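Local coordinates for protein glucose-6-phosphate 1-dehydrogenase (Kluyveromyces lactis, PDB 7E6I) that probably catalyses the first, rate-limiting step of the oxidative pentose phosphate pathway, oxidising glucose 6-phosphate to its lactone while reducing NADP(+) to NADPH, at residues L286-P299 and Q457-L471. Residues are numbered along the deposited sequence; the frame is centred on the assembly and turned at random.
Sequences LIGQYGRSVDGSKP and QPKIYPYGCRSPDGL
Tyr461 lays one face of its ring over the backbone of Tyr290, whose CA sits 3.8 Å from the ring centroid, a CH-pi contact. With CG between the backbone N and the carbonyl carbon (chi1 64°), the ring is swung over the neighbouring strand. Pro468 CG covers the opposite face, and the hydroxyl bonds to Lys339 O and Thr315 OG1. Gly288 lies at the ring's edge, where a side chain would be tight. Replacing Tyr461 by an alanine would strip away the ring and would probably leave Lys339 O and Thr315 OG1 without their hydroxyl partner and open a gap between Tyr290 and Pro468. Further along, Tyr463 turns its ring edge toward the face of Tyr290, an offset edge-to-face pair with planes at 88°. Lys298 CB rests over a face of Tyr463, 3.8 Å from its centroid, so the lysine serves here through its aliphatic part. On the sheet's other face, Gln289 CB packs on Pro458 CB at 3.8 Å; Gln289 NE2 donates hydrogen bonds to the backbone O of Ser311 and of Cys313, and a water links OE1 to Gln457 NE2. A parallel ladder, including Gln289 N to Lys459 O (2.8 Å), joins strands 286-291 and 459-462. Backbone bonds thus fix 459-462 as an edge strand of the C-terminal domain's mixed sheet, while the Tyr461 ring and hydroxyl fasten it to the loop of Lys339, which lines the glucose 6-phosphate pocket.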
# COMPACT_ATOMS: atom_id res chain seq x y z
N LEU A 286 20.67 6.63 -5.93
CA LEU A 286 20.52 7.77 -6.84
C LEU A 286 19.42 8.65 -6.26
O LEU A 286 18.26 8.25 -6.21
CB LEU A 286 20.17 7.31 -8.25
CG LEU A 286 20.64 8.17 -9.43
CD1 LEU A 286 19.48 8.54 -10.35
CD2 LEU A 286 21.35 9.41 -8.95
N ILE A 287 19.79 9.85 -5.84
CA ILE A 287 18.98 10.69 -4.98
C ILE A 287 18.78 12.03 -5.67
O ILE A 287 19.74 12.61 -6.21
CB ILE A 287 19.66 10.81 -3.60
CG1 ILE A 287 18.78 10.18 -2.54
CG2 ILE A 287 20.18 12.17 -3.26
CD1 ILE A 287 18.64 8.72 -2.79
N GLY A 288 17.54 12.50 -5.73
CA GLY A 288 17.21 13.68 -6.50
C GLY A 288 16.14 14.52 -5.82
O GLY A 288 15.35 14.03 -5.02
N GLN A 289 16.16 15.82 -6.13
CA GLN A 289 15.20 16.80 -5.64
C GLN A 289 14.73 17.62 -6.83
O GLN A 289 15.53 17.97 -7.70
CB GLN A 289 15.81 17.72 -4.56
CG GLN A 289 14.84 18.69 -3.91
CD GLN A 289 15.52 19.70 -3.00
OE1 GLN A 289 15.82 20.84 -3.40
NE2 GLN A 289 15.79 19.28 -1.76
N TYR A 290 13.44 17.91 -6.92
CA TYR A 290 12.94 18.49 -8.16
C TYR A 290 13.14 20.01 -8.18
O TYR A 290 12.82 20.71 -7.21
CB TYR A 290 11.49 18.11 -8.45
CG TYR A 290 10.39 18.70 -7.61
CD1 TYR A 290 9.78 19.91 -7.96
CD2 TYR A 290 9.88 18.01 -6.50
CE1 TYR A 290 8.73 20.44 -7.19
CE2 TYR A 290 8.83 18.52 -5.74
CZ TYR A 290 8.26 19.73 -6.09
OH TYR A 290 7.23 20.22 -5.32
N GLY A 291 13.71 20.49 -9.29
CA GLY A 291 13.85 21.91 -9.54
C GLY A 291 12.79 22.40 -10.50
O GLY A 291 11.86 21.68 -10.88
N ARG A 292 12.94 23.66 -10.91
CA ARG A 292 11.97 24.27 -11.81
C ARG A 292 11.93 23.53 -13.15
O ARG A 292 12.94 23.01 -13.62
CB ARG A 292 12.30 25.74 -12.03
CG ARG A 292 11.70 26.66 -10.98
CD ARG A 292 12.21 28.09 -11.15
NE ARG A 292 12.37 28.76 -9.86
CZ ARG A 292 13.20 29.77 -9.66
NH1 ARG A 292 13.94 30.24 -10.66
NH2 ARG A 292 13.28 30.33 -8.46
N SER A 293 10.75 23.50 -13.76
CA SER A 293 10.61 22.91 -15.09
C SER A 293 11.42 23.69 -16.13
O SER A 293 11.65 24.90 -15.99
CB SER A 293 9.14 22.84 -15.50
OG SER A 293 8.57 24.14 -15.66
N VAL A 294 11.86 22.97 -17.17
CA VAL A 294 12.52 23.62 -18.30
C VAL A 294 11.61 24.70 -18.87
O VAL A 294 12.06 25.80 -19.23
CB VAL A 294 12.89 22.58 -19.37
CG1 VAL A 294 13.63 23.24 -20.53
CG2 VAL A 294 13.71 21.46 -18.77
N ASP A 295 10.31 24.40 -18.94
CA ASP A 295 9.21 25.32 -19.17
C ASP A 295 9.41 26.67 -18.53
O ASP A 295 9.14 27.70 -19.14
CB ASP A 295 7.92 24.72 -18.60
CG ASP A 295 6.96 24.27 -19.66
OD1 ASP A 295 5.82 23.95 -19.30
OD2 ASP A 295 7.36 24.24 -20.85
N GLY A 296 9.85 26.66 -17.27
CA GLY A 296 9.65 27.77 -16.38
C GLY A 296 8.28 27.81 -15.74
O GLY A 296 8.07 28.61 -14.82
N SER A 297 7.36 26.96 -16.17
CA SER A 297 5.98 26.98 -15.70
C SER A 297 5.78 26.33 -14.34
O SER A 297 4.72 26.52 -13.72
CB SER A 297 5.10 26.31 -16.76
OG SER A 297 5.10 24.91 -16.62
N LYS A 298 6.77 25.58 -13.83
CA LYS A 298 6.59 24.81 -12.61
C LYS A 298 7.66 25.15 -11.58
O LYS A 298 8.84 25.25 -11.93
CB LYS A 298 6.62 23.32 -12.91
CG LYS A 298 5.43 22.84 -13.68
CD LYS A 298 4.18 23.00 -12.83
CE LYS A 298 2.99 22.38 -13.53
NZ LYS A 298 3.22 22.36 -15.00
N PRO A 299 7.28 25.28 -10.32
CA PRO A 299 8.24 25.71 -9.30
C PRO A 299 9.19 24.59 -8.91
O PRO A 299 8.91 23.40 -9.09
CB PRO A 299 7.34 26.08 -8.12
CG PRO A 299 6.22 25.09 -8.23
CD PRO A 299 6.00 24.87 -9.72
N GLN A 457 23.86 15.76 -0.90
CA GLN A 457 22.93 16.72 -1.45
C GLN A 457 22.23 16.10 -2.64
O GLN A 457 22.90 15.61 -3.55
CB GLN A 457 23.67 17.99 -1.89
CG GLN A 457 22.97 18.79 -2.99
CD GLN A 457 21.83 19.64 -2.46
OE1 GLN A 457 21.89 20.16 -1.34
NE2 GLN A 457 20.76 19.78 -3.27
N PRO A 458 20.89 16.05 -2.67
CA PRO A 458 20.21 15.50 -3.84
C PRO A 458 20.55 16.30 -5.09
O PRO A 458 20.63 17.52 -5.06
CB PRO A 458 18.72 15.61 -3.49
CG PRO A 458 18.66 16.53 -2.32
CD PRO A 458 19.96 16.34 -1.58
N LYS A 459 20.78 15.58 -6.18
CA LYS A 459 20.91 16.23 -7.46
C LYS A 459 19.56 16.80 -7.88
O LYS A 459 18.51 16.24 -7.58
CB LYS A 459 21.45 15.24 -8.49
CG LYS A 459 20.49 14.90 -9.60
CD LYS A 459 21.12 13.90 -10.59
CE LYS A 459 21.99 12.85 -9.90
NZ LYS A 459 22.45 11.82 -10.88
N ILE A 460 19.59 17.96 -8.55
CA ILE A 460 18.37 18.66 -8.94
C ILE A 460 17.90 18.13 -10.28
O ILE A 460 18.71 17.82 -11.16
CB ILE A 460 18.60 20.18 -8.98
CG1 ILE A 460 19.11 20.66 -7.62
CG2 ILE A 460 17.31 20.92 -9.32
CD1 ILE A 460 18.03 20.60 -6.54
N TYR A 461 16.58 18.01 -10.46
CA TYR A 461 16.04 17.56 -11.74
C TYR A 461 14.81 18.41 -12.03
O TYR A 461 14.07 18.77 -11.11
CB TYR A 461 15.67 16.06 -11.77
CG TYR A 461 14.56 15.63 -10.82
CD1 TYR A 461 14.85 15.28 -9.51
CD2 TYR A 461 13.25 15.55 -11.25
CE1 TYR A 461 13.86 14.89 -8.64
CE2 TYR A 461 12.25 15.16 -10.38
CZ TYR A 461 12.56 14.82 -9.07
OH TYR A 461 11.57 14.42 -8.19
N PRO A 462 14.58 18.77 -13.29
CA PRO A 462 13.47 19.68 -13.59
C PRO A 462 12.13 18.99 -13.41
O PRO A 462 11.94 17.83 -13.80
CB PRO A 462 13.71 20.07 -15.06
CG PRO A 462 14.52 18.94 -15.61
CD PRO A 462 15.37 18.42 -14.48
N TYR A 463 11.20 19.72 -12.80
CA TYR A 463 9.82 19.27 -12.70
C TYR A 463 9.35 18.79 -14.07
O TYR A 463 9.47 19.51 -15.06
CB TYR A 463 8.96 20.42 -12.20
CG TYR A 463 7.56 20.13 -11.67
CD1 TYR A 463 6.59 19.52 -12.45
CD2 TYR A 463 7.19 20.57 -10.39
CE1 TYR A 463 5.30 19.31 -11.96
CE2 TYR A 463 5.91 20.35 -9.89
CZ TYR A 463 4.97 19.73 -10.67
OH TYR A 463 3.71 19.53 -10.15
N GLY A 464 8.86 17.55 -14.12
CA GLY A 464 8.21 17.02 -15.29
C GLY A 464 9.08 16.16 -16.17
O GLY A 464 8.58 15.60 -17.15
N CYS A 465 10.37 16.02 -15.84
CA CYS A 465 11.29 15.26 -16.66
C CYS A 465 11.09 13.75 -16.49
O CYS A 465 10.46 13.27 -15.54
CB CYS A 465 12.74 15.65 -16.34
SG CYS A 465 13.51 14.67 -15.05
N ARG A 466 11.64 13.00 -17.45
CA ARG A 466 11.45 11.55 -17.47
C ARG A 466 12.15 10.91 -16.28
O ARG A 466 11.57 10.08 -15.58
CB ARG A 466 11.99 10.97 -18.77
CG ARG A 466 11.21 9.79 -19.31
CD ARG A 466 10.58 10.12 -20.66
NE ARG A 466 9.61 9.12 -21.10
CZ ARG A 466 8.88 9.23 -22.21
NH1 ARG A 466 9.01 10.30 -22.99
NH2 ARG A 466 8.02 8.27 -22.54
N SER A 467 13.40 11.31 -16.03
CA SER A 467 14.26 10.68 -15.05
C SER A 467 15.38 11.63 -14.70
O SER A 467 15.93 12.28 -15.61
CB SER A 467 14.87 9.38 -15.61
OG SER A 467 15.23 9.54 -16.98
N PRO A 468 15.76 11.74 -13.45
CA PRO A 468 16.96 12.51 -13.10
C PRO A 468 18.19 12.01 -13.85
O PRO A 468 18.19 10.87 -14.34
CB PRO A 468 17.11 12.28 -11.59
CG PRO A 468 15.77 11.80 -11.13
CD PRO A 468 15.09 11.15 -12.29
N ASP A 469 19.22 12.85 -13.95
CA ASP A 469 20.46 12.42 -14.58
C ASP A 469 21.04 11.24 -13.81
O ASP A 469 21.00 11.20 -12.57
CB ASP A 469 21.48 13.57 -14.62
CG ASP A 469 21.05 14.71 -15.54
OD1 ASP A 469 21.69 15.79 -15.49
OD2 ASP A 469 20.07 14.53 -16.31
N GLY A 470 21.58 10.28 -14.55
CA GLY A 470 22.24 9.13 -13.97
C GLY A 470 21.37 7.90 -13.84
O GLY A 470 21.91 6.83 -13.53
N LEU A 471 20.06 8.01 -14.07
CA LEU A 471 19.14 6.90 -13.84
C LEU A 471 19.38 5.77 -14.83
O LEU A 471 19.58 4.61 -14.43
CB LEU A 471 17.69 7.38 -13.93
CG LEU A 471 16.59 6.58 -13.21
CD1 LEU A 471 15.64 6.01 -14.22
CD2 LEU A 471 17.13 5.48 -12.27
O HOH W 1 18.38 21.31 -3.20
O HOH W 2 10.93 19.89 -17.05